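Long-range contacts in aromatic amino acid aminotransferase I (Candida albicans WO-1, PDB 6HNU), which probably transfers the amino group of aromatic amino acids to 2-oxoglutarate, using pyridoxal 5'-phosphate as cofactor: residues 13-18 / 238-243; 155-160 / 206-211. All coordinates share one frame; numbering follows the deposited sequence.

Contact 1 of 2, residues 13-18 / 238-243; sequences THLLSN and KYDFLI
Leu15, at the end of a short 3-10 turn near the N-terminus, pushes its side chain against the 238-243 segment and has the most surface buried there. Its CD1 reaches 3.7 Å from Leu242 CD2, the two side chains passing one another antiparallel, and the same methyl also lies 3.9 Å from Asp240 OD1. A chi1 of -65° sets CG of Leu15 beside its backbone N, leaning toward 238-243. The second branch, Leu15 CD2, comes to 4.0 Å from the carbonyl oxygen Asp240 O. Beside this apolar patch is one polar link, a histidine-carboxylate hydrogen bond. His14 and Asp240 meet tip to tip: NE2 of His14 donates to OD2 of Asp240 over 2.9 Å, in an almost straight bond (166°) that uses the syn lone pair of the carboxylate. The oxygen sits nearly in the imidazole plane, while the carboxylate itself is turned 46° from the ring. OD1 of the same aspartate forms a salt bridge with Arg291, so each carboxylate oxygen has a basic partner, which would be expected to keep the group ionised. Asp240, with positive phi, is where the chain leaves helical geometry and turns into strand 242-246. The N-terminal segment thus packs against this helix-to-strand connection, with Phe152 of helix 141-152 touching Leu242 and helix 18-22 starting just beyond Ser17, its N-cap.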
# COMPACT_ATOMS: atom_id res chain seq x y z
N THR B 13 23.05 -3.19 11.26
CA THR B 13 22.80 -3.65 9.86
C THR B 13 22.95 -5.17 9.84
O THR B 13 22.27 -5.80 9.04
CB THR B 13 23.58 -2.82 8.83
OG1 THR B 13 24.94 -2.94 9.17
CG2 THR B 13 23.16 -1.37 8.76
N HIS B 14 23.65 -5.79 10.79
CA HIS B 14 23.74 -7.27 10.90
C HIS B 14 22.36 -7.89 11.23
O HIS B 14 22.18 -9.12 11.08
CB HIS B 14 24.83 -7.67 11.91
CG HIS B 14 24.55 -7.23 13.31
ND1 HIS B 14 24.78 -5.94 13.73
CD2 HIS B 14 24.05 -7.88 14.37
CE1 HIS B 14 24.46 -5.83 15.01
NE2 HIS B 14 23.99 -7.00 15.42
N LEU B 15 21.35 -7.12 11.63
CA LEU B 15 20.02 -7.72 11.95
C LEU B 15 19.10 -7.67 10.72
O LEU B 15 18.02 -8.31 10.75
CB LEU B 15 19.44 -6.99 13.16
CG LEU B 15 20.24 -7.21 14.45
CD1 LEU B 15 19.55 -6.52 15.61
CD2 LEU B 15 20.45 -8.70 14.71
N LEU B 16 19.50 -6.94 9.67
CA LEU B 16 18.76 -6.99 8.38
C LEU B 16 18.82 -8.41 7.81
O LEU B 16 19.86 -9.07 7.97
CB LEU B 16 19.36 -6.01 7.38
CG LEU B 16 19.24 -4.54 7.73
CD1 LEU B 16 20.18 -3.73 6.86
CD2 LEU B 16 17.79 -4.02 7.60
N SER B 17 17.74 -8.86 7.18
CA SER B 17 17.71 -10.06 6.33
C SER B 17 18.72 -9.87 5.17
O SER B 17 18.93 -8.69 4.72
CB SER B 17 16.33 -10.33 5.83
OG SER B 17 16.03 -9.53 4.70
N ASN B 18 19.33 -10.95 4.71
CA ASN B 18 20.18 -11.00 3.50
C ASN B 18 19.43 -10.33 2.33
O ASN B 18 20.04 -9.48 1.65
CB ASN B 18 20.61 -12.44 3.20
CG ASN B 18 21.64 -12.95 4.19
OD1 ASN B 18 22.16 -12.18 5.00
ND2 ASN B 18 21.95 -14.23 4.13
N LYS B 238 20.74 -6.88 25.78
CA LYS B 238 21.65 -7.93 26.31
C LYS B 238 21.72 -9.04 25.27
O LYS B 238 22.82 -9.58 25.05
CB LYS B 238 21.16 -8.42 27.68
CG LYS B 238 21.84 -9.67 28.25
CD LYS B 238 21.26 -10.10 29.60
CE LYS B 238 21.99 -11.28 30.22
NZ LYS B 238 21.35 -11.70 31.49
N TYR B 239 20.61 -9.38 24.62
CA TYR B 239 20.63 -10.50 23.66
C TYR B 239 20.68 -9.98 22.22
O TYR B 239 20.70 -10.79 21.32
CB TYR B 239 19.46 -11.43 23.93
CG TYR B 239 19.58 -12.10 25.26
CD1 TYR B 239 20.45 -13.17 25.43
CD2 TYR B 239 18.90 -11.61 26.37
CE1 TYR B 239 20.58 -13.80 26.65
CE2 TYR B 239 19.03 -12.20 27.61
CZ TYR B 239 19.87 -13.32 27.75
OH TYR B 239 20.02 -13.91 28.96
N ASP B 240 20.71 -8.66 22.03
CA ASP B 240 20.84 -8.02 20.69
C ASP B 240 19.75 -8.47 19.72
O ASP B 240 20.05 -9.00 18.66
CB ASP B 240 22.24 -8.27 20.12
CG ASP B 240 22.51 -7.45 18.87
OD1 ASP B 240 21.89 -6.38 18.73
OD2 ASP B 240 23.31 -7.93 18.04
N PHE B 241 18.49 -8.14 20.02
CA PHE B 241 17.36 -8.26 19.08
C PHE B 241 16.66 -6.90 19.08
O PHE B 241 16.86 -6.11 20.03
CB PHE B 241 16.46 -9.47 19.37
CG PHE B 241 15.83 -9.52 20.74
CD1 PHE B 241 14.71 -8.75 21.05
CD2 PHE B 241 16.33 -10.35 21.73
CE1 PHE B 241 14.17 -8.77 22.32
CE2 PHE B 241 15.76 -10.41 22.99
CZ PHE B 241 14.67 -9.63 23.28
N LEU B 242 15.89 -6.61 18.03
CA LEU B 242 15.13 -5.34 17.93
C LEU B 242 13.81 -5.45 18.70
O LEU B 242 13.32 -6.55 18.99
CB LEU B 242 14.83 -5.00 16.47
CG LEU B 242 16.03 -5.01 15.53
CD1 LEU B 242 15.58 -5.02 14.09
CD2 LEU B 242 16.94 -3.86 15.80
N ILE B 243 13.20 -4.31 18.96
CA ILE B 243 11.81 -4.30 19.48
C ILE B 243 10.98 -3.57 18.45
O ILE B 243 11.34 -2.42 18.09
CB ILE B 243 11.71 -3.65 20.88
CG1 ILE B 243 12.41 -4.47 21.96
CG2 ILE B 243 10.25 -3.37 21.23
CD1 ILE B 243 12.59 -3.72 23.26

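Contact 2 of 2, residues 155-160 / 206-211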
# COMPACT_ATOMS: atom_id res chain seq x y z
N LYS B 155 12.78 -16.55 5.55
CA LYS B 155 12.01 -17.78 5.82
C LYS B 155 12.79 -18.67 6.80
O LYS B 155 14.03 -18.78 6.65
CB LYS B 155 11.72 -18.54 4.53
CG LYS B 155 10.95 -19.83 4.76
CD LYS B 155 10.77 -20.72 3.54
CE LYS B 155 10.57 -22.17 3.94
NZ LYS B 155 10.23 -23.03 2.78
N GLY B 156 12.10 -19.20 7.82
CA GLY B 156 12.69 -20.07 8.87
C GLY B 156 13.27 -19.27 10.03
O GLY B 156 13.66 -19.89 11.02
N ASP B 157 13.37 -17.94 9.94
CA ASP B 157 13.79 -17.10 11.09
C ASP B 157 12.69 -17.14 12.16
O ASP B 157 11.54 -17.55 11.89
CB ASP B 157 14.11 -15.65 10.71
CG ASP B 157 15.40 -15.42 9.93
OD1 ASP B 157 16.23 -16.34 9.87
OD2 ASP B 157 15.57 -14.28 9.42
N THR B 158 13.03 -16.73 13.38
CA THR B 158 12.09 -16.61 14.51
C THR B 158 11.95 -15.15 14.92
O THR B 158 12.98 -14.42 14.99
CB THR B 158 12.56 -17.46 15.70
OG1 THR B 158 12.42 -18.81 15.26
CG2 THR B 158 11.73 -17.27 16.95
N ILE B 159 10.73 -14.79 15.25
CA ILE B 159 10.41 -13.57 16.06
C ILE B 159 9.73 -13.97 17.36
O ILE B 159 9.09 -15.07 17.42
CB ILE B 159 9.56 -12.58 15.25
CG1 ILE B 159 8.20 -13.16 14.86
CG2 ILE B 159 10.37 -12.15 14.05
CD1 ILE B 159 7.21 -12.11 14.38
N LEU B 160 9.83 -13.11 18.38
CA LEU B 160 9.05 -13.27 19.61
C LEU B 160 7.80 -12.41 19.46
O LEU B 160 7.93 -11.25 18.97
CB LEU B 160 9.87 -12.87 20.83
CG LEU B 160 11.23 -13.57 20.96
CD1 LEU B 160 11.99 -12.98 22.12
CD2 LEU B 160 11.02 -15.06 21.14
N LYS B 206 19.36 -16.71 17.22
CA LYS B 206 18.54 -15.85 18.09
C LYS B 206 17.37 -15.28 17.31
O LYS B 206 17.38 -15.19 16.08
CB LYS B 206 19.42 -14.76 18.69
CG LYS B 206 20.11 -13.85 17.69
CD LYS B 206 20.96 -12.78 18.35
CE LYS B 206 21.75 -13.31 19.53
NZ LYS B 206 22.83 -12.37 19.92
N PRO B 207 16.29 -14.88 18.00
CA PRO B 207 15.17 -14.26 17.34
C PRO B 207 15.63 -12.90 16.81
O PRO B 207 16.42 -12.27 17.46
CB PRO B 207 14.09 -14.09 18.42
CG PRO B 207 14.63 -14.76 19.65
CD PRO B 207 16.12 -14.95 19.46
N LYS B 208 15.07 -12.46 15.68
CA LYS B 208 15.42 -11.15 15.07
C LYS B 208 14.85 -10.01 15.90
O LYS B 208 15.51 -8.97 16.01
CB LYS B 208 14.92 -11.09 13.63
CG LYS B 208 15.39 -12.25 12.79
CD LYS B 208 16.90 -12.47 12.76
CE LYS B 208 17.70 -11.27 12.30
NZ LYS B 208 17.55 -11.06 10.84
N PHE B 209 13.67 -10.19 16.47
CA PHE B 209 13.04 -9.12 17.26
C PHE B 209 11.88 -9.65 18.10
O PHE B 209 11.39 -10.80 17.92
CB PHE B 209 12.61 -7.99 16.31
CG PHE B 209 11.59 -8.33 15.25
CD1 PHE B 209 10.25 -8.56 15.58
CD2 PHE B 209 11.93 -8.30 13.92
CE1 PHE B 209 9.33 -8.84 14.60
CE2 PHE B 209 10.99 -8.54 12.93
CZ PHE B 209 9.68 -8.80 13.27
N LEU B 210 11.40 -8.76 18.94
CA LEU B 210 10.15 -8.91 19.70
C LEU B 210 9.11 -7.95 19.13
O LEU B 210 9.45 -6.78 18.92
CB LEU B 210 10.40 -8.64 21.19
CG LEU B 210 9.13 -8.39 22.01
CD1 LEU B 210 8.32 -9.65 22.19
CD2 LEU B 210 9.47 -7.80 23.37
N TYR B 211 7.94 -8.49 18.82
CA TYR B 211 6.77 -7.75 18.31
C TYR B 211 5.85 -7.53 19.50
O TYR B 211 5.38 -8.52 20.06
CB TYR B 211 6.09 -8.54 17.17
CG TYR B 211 4.74 -8.01 16.74
CD1 TYR B 211 4.62 -6.80 16.07
CD2 TYR B 211 3.57 -8.71 17.03
CE1 TYR B 211 3.39 -6.28 15.72
CE2 TYR B 211 2.33 -8.22 16.67
CZ TYR B 211 2.24 -6.99 16.03
OH TYR B 211 1.02 -6.50 15.70
O HOH W 1 15.88 -16.08 13.85
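The carbonyl oxygen of Leu160 accepts the backbone N-H of Tyr211 at 2.8 Å, and CA of Leu210 adds a C-H...O contact to that oxygen from 3.3 Å. Leu160 also donates: its N binds Phe209 O, nearly straight at 170°, so this residue is hydrogen-bonded through both N and O to the neighbouring strand. Toward the N-terminal ends of the strands, Lys208 N bonds to Thr158 O, and a water bridges Thr158 N and Lys206 O where the two segments separate. On one side of the sheet Ile159 lies alongside Phe209, both pointing the same way; CG2 of the isoleucine sits over one face of the ring, toward the CZ-CE1 rim, in a CH-pi contact 3.6 Å from the centroid. Helix 141-152 packs on this pair. On the other side Leu160 CG meets Pro207 CG at 3.8 Å, and Leu160 CB meets Leu210 CD1 at the same separation, with Met199 of helix 192-200 touching both Leu160 and Pro207. Lys208 NZ stays 4.0 Å from Asp157 OD2, beyond a salt bridge; it bonds instead to Phe152 O and Leu15 O, while Asp157 OD2 accepts from Ser154 N. These are adjacent parallel strands of the large sheet of a pyridoxal-phosphate-dependent aminotransferase, covered by helices on both faces; Tyr211 carries the second strand into the pyridoxal-5'-phosphate pocket, where its OH bonds to Asp246.

How the contacts relate
Both contacts are largely buried and reach the same large sheet, in which strands 209-212 and 242-246 are neighbours. Contact 2 lies within the sheet: its cohesion is regular backbone pairing with apolar packing on both faces, and one end reaches the cofactor. Contact 1 attaches an N-terminal loop to the start of the next strand through side chains, with an exposed histidine at its margin, and lies away from the cofactor and substrate pockets. The centres of contact 1 and contact 2 are about 9 Å apart. Lys208 NZ connects them by a probable hydrogen bond to Leu15 O, 2.8 Å long, while Leu210 N and Leu242 O join the two strands directly.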